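OBody AM3L15 (Pyrobaculum aerophilum, PDB 4GN5) is an engineered OB-fold binding protein, from a scaffold of the oligonucleotide-binding class, that probably recognises a protein partner through one face of its small beta barrel. Local coordinates at residues Y53-R56 and G57-P60; P3-T6 and H7-A10. All coordinates share one frame; numbering follows the deposited sequence. Where two conformers were deposited one is given.

Contact 1: Y53-R56 and G57-P60; sequences YLER and GKTP
Glu55 to Lys58 form a type II beta-turn with Arg56 and Gly57 at its central positions: the carbonyl of Glu55 accepts Lys58 N at 2.8 Å, and Gly57 has a positive phi of 97° that suits glycine. The same Glu55 O also accepts Thr59 N at 2.9 Å; the two donors come from opposite faces of the carbonyl plane, so one oxygen is gripped by two bonds. Thr59 returns a bond in the other direction, its OG1 taking the amide of Glu55 (N to OG1 3.0 Å). With OG1 set beside its own backbone N (chi1 -62°), Thr59 turns this hydroxyl to the strand and leaves CG2 to pack on Leu54, 3.9 Å from CG. Phe64 of helix 61-67 touches both residues. Along the other flank, the extended side chains of Glu55 and Lys58 run alongside one another in the same direction. In the conformer described, Lys58 NZ is 3.2 Å from Glu55 OE1, above the carboxylate plane; as Glu55 was modelled in two conformers, this salt bridge is tentative, and OE1 also pairs, more strongly, with a basic side chain of the partner protein. The Arg56 guanidinium pairs with Asp61 through NH1 and meets Phe64 in a cation-pi contact. This is a glycine-containing turn that takes strand 50-55 of the OB-fold barrel into the helix that follows it.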
# COMPACT_ATOMS: atom_id res chain seq x y z
N TYR A 53 -7.44 5.57 2.48
CA TYR A 53 -6.35 4.83 3.13
C TYR A 53 -6.71 4.27 4.51
O TYR A 53 -7.11 5.02 5.37
CB TYR A 53 -5.12 5.73 3.33
CG TYR A 53 -4.28 5.93 2.07
CD1 TYR A 53 -4.73 6.72 1.00
CD2 TYR A 53 -2.97 5.37 1.99
CE1 TYR A 53 -3.91 6.91 -0.17
CE2 TYR A 53 -2.16 5.59 0.83
CZ TYR A 53 -2.64 6.36 -0.21
OH TYR A 53 -1.84 6.53 -1.31
N LEU A 54 -6.56 2.98 4.69
CA LEU A 54 -6.60 2.35 6.01
C LEU A 54 -5.15 2.01 6.41
O LEU A 54 -4.54 1.18 5.74
CB LEU A 54 -7.43 1.06 5.90
CG LEU A 54 -8.91 1.33 5.66
CD1 LEU A 54 -9.30 1.64 4.20
CD2 LEU A 54 -9.65 0.19 6.19
N GLU A 55 -4.67 2.53 7.51
CA GLU A 55 -3.26 2.34 7.88
C GLU A 55 -3.22 1.88 9.29
O GLU A 55 -3.78 2.55 10.17
CB GLU A 55 -2.51 3.66 7.77
CG GLU A 55 -2.20 4.01 6.38
CD GLU A 55 -1.19 5.12 6.31
OE1 GLU A 55 -1.57 6.27 6.21
OE2 GLU A 55 0.01 4.85 6.35
N ARG A 56 -2.59 0.73 9.51
CA ARG A 56 -2.52 0.11 10.83
C ARG A 56 -1.78 1.14 11.68
O ARG A 56 -0.84 1.77 11.21
CB ARG A 56 -1.72 -1.18 10.77
CG ARG A 56 -2.51 -2.35 10.33
CD ARG A 56 -3.62 -2.70 11.35
NE ARG A 56 -4.37 -3.80 10.79
CZ ARG A 56 -5.45 -4.34 11.34
NH1 ARG A 56 -5.94 -3.88 12.50
NH2 ARG A 56 -6.05 -5.34 10.71
N GLY A 57 -2.23 1.33 12.91
CA GLY A 57 -1.68 2.37 13.74
C GLY A 57 -2.50 3.65 13.71
O GLY A 57 -2.41 4.42 14.66
N LYS A 58 -3.29 3.84 12.66
CA LYS A 58 -4.13 5.02 12.44
C LYS A 58 -5.62 4.74 12.36
O LYS A 58 -6.40 5.47 12.88
CB LYS A 58 -3.76 5.72 11.14
CG LYS A 58 -2.60 6.56 11.20
CD LYS A 58 -2.44 7.32 9.94
CE LYS A 58 -0.97 7.64 9.68
NZ LYS A 58 -0.77 8.38 8.41
N THR A 59 -5.99 3.70 11.64
CA THR A 59 -7.40 3.39 11.31
C THR A 59 -7.98 2.37 12.28
O THR A 59 -7.34 1.38 12.57
CB THR A 59 -7.45 2.81 9.85
OG1 THR A 59 -6.98 3.80 8.94
CG2 THR A 59 -8.85 2.37 9.46
N PRO A 60 -9.23 2.55 12.76
CA PRO A 60 -9.69 1.55 13.71
C PRO A 60 -9.76 0.14 13.15
O PRO A 60 -10.10 -0.05 11.97
CB PRO A 60 -11.08 2.05 14.12
CG PRO A 60 -10.97 3.54 14.02
CD PRO A 60 -10.09 3.75 12.75

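Contact 2: P3-T6 and H7-A10; sequences PKKT and HWTA
Lys5 reaches over a face of Trp8 in a cation-pi contact in the N-terminal loop that leads to strand 20-24 of this OB-fold protein. Its amino group sits almost exactly above the centre of the six-membered ring, with NZ 3.0 Å from the centroid and only 4° off the ring normal. Behind it, the CE methylene stands over the five-membered ring of the same indole, 3.9 Å from that centroid, a CH-pi contact that extends the overlap to both rings. The first torsion of Lys5 (chi1 145°) lies off the staggered positions, and from there the chain, fully extended beyond CG, carries NZ to the indole. A weak, long ion pair to Asp43 gives NZ a second partner, and Asp43 also packs against Trp8. The Thr6 hydroxyl comes to His7 at the ring edge: OG1 lies in the plane of the imidazole and hydrogen-bonds ND1 at 2.7 Å. The same hydroxyl takes its strongest bond from Val22 N, and the Thr6 backbone is paired with Val22 too, which ties the segment to strand 20-24. Two different surfaces of the imidazole thus face Thr6: the hydroxyl meets its edge, whereas the carbonyl oxygen Thr6 O lies over one face, 3.2 Å from His7 CG.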
# COMPACT_ATOMS: atom_id res chain seq x y z
N PRO A 3 -24.82 7.48 6.34
CA PRO A 3 -24.89 8.94 6.15
C PRO A 3 -25.05 9.37 4.68
O PRO A 3 -24.62 8.65 3.78
CB PRO A 3 -23.54 9.44 6.69
CG PRO A 3 -22.63 8.30 6.54
CD PRO A 3 -23.47 7.07 6.78
N LYS A 4 -25.67 10.53 4.47
CA LYS A 4 -25.88 11.08 3.13
C LYS A 4 -24.56 11.56 2.57
O LYS A 4 -23.68 12.07 3.29
CB LYS A 4 -26.88 12.23 3.11
N LYS A 5 -24.41 11.37 1.29
CA LYS A 5 -23.23 11.76 0.59
C LYS A 5 -23.12 13.25 0.70
O LYS A 5 -24.09 13.93 0.55
CB LYS A 5 -23.34 11.29 -0.86
CG LYS A 5 -22.73 12.18 -1.88
CD LYS A 5 -23.06 11.63 -3.24
CE LYS A 5 -22.41 12.40 -4.34
NZ LYS A 5 -22.84 11.88 -5.63
N THR A 6 -21.93 13.74 1.03
CA THR A 6 -21.63 15.17 1.08
C THR A 6 -20.91 15.74 -0.12
O THR A 6 -20.99 16.93 -0.36
CB THR A 6 -20.82 15.55 2.34
OG1 THR A 6 -19.58 14.88 2.32
CG2 THR A 6 -21.56 15.21 3.61
N HIS A 7 -20.17 14.89 -0.81
CA HIS A 7 -19.34 15.33 -1.92
C HIS A 7 -19.23 14.29 -3.01
O HIS A 7 -19.23 13.13 -2.74
CB HIS A 7 -17.92 15.59 -1.46
CG HIS A 7 -17.78 16.73 -0.52
ND1 HIS A 7 -18.12 16.64 0.81
CD2 HIS A 7 -17.35 17.99 -0.72
CE1 HIS A 7 -17.89 17.80 1.38
NE2 HIS A 7 -17.42 18.63 0.48
N TRP A 8 -19.09 14.76 -4.23
CA TRP A 8 -18.73 13.93 -5.36
C TRP A 8 -17.23 13.67 -5.26
O TRP A 8 -16.50 14.52 -4.79
CB TRP A 8 -19.04 14.65 -6.67
CG TRP A 8 -20.50 14.79 -6.98
CD1 TRP A 8 -21.30 15.82 -6.65
CD2 TRP A 8 -21.32 13.86 -7.68
NE1 TRP A 8 -22.57 15.60 -7.10
CE2 TRP A 8 -22.61 14.39 -7.73
CE3 TRP A 8 -21.08 12.62 -8.27
CZ2 TRP A 8 -23.65 13.74 -8.35
CZ3 TRP A 8 -22.11 11.98 -8.88
CH2 TRP A 8 -23.38 12.54 -8.91
N THR A 9 -16.79 12.51 -5.71
CA THR A 9 -15.38 12.16 -5.60
C THR A 9 -14.49 13.21 -6.27
O THR A 9 -13.46 13.53 -5.75
CB THR A 9 -15.09 10.75 -6.13
OG1 THR A 9 -15.33 10.71 -7.52
CG2 THR A 9 -15.95 9.75 -5.46
N ALA A 10 -14.91 13.75 -7.40
CA ALA A 10 -14.16 14.84 -8.07
C ALA A 10 -14.10 16.15 -7.21
O ALA A 10 -13.28 17.02 -7.48
CB ALA A 10 -14.75 15.17 -9.46

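Each contact is local, between consecutive segments, but the two share no element and lie on opposite sides of the chain's centre, their own centres about 21 Å apart and their nearest atoms about 12 Å. Contact 1 is partly buried and joins strand 50-55 to helix 61-67, with the partner protein reaching Tyr53 and Glu55; contact 2 is a surface contact that no other protein chain of the assembly touches, and its Thr6 also bonds to Val22 of strand 20-24. Their chemistry follows this placing. Across contact 1, backbone bonds shape a turn and a charged pair adds to it, whereas contact 2 relies on side chains, with an ammonium group over an indole and a hydroxyl at an imidazole.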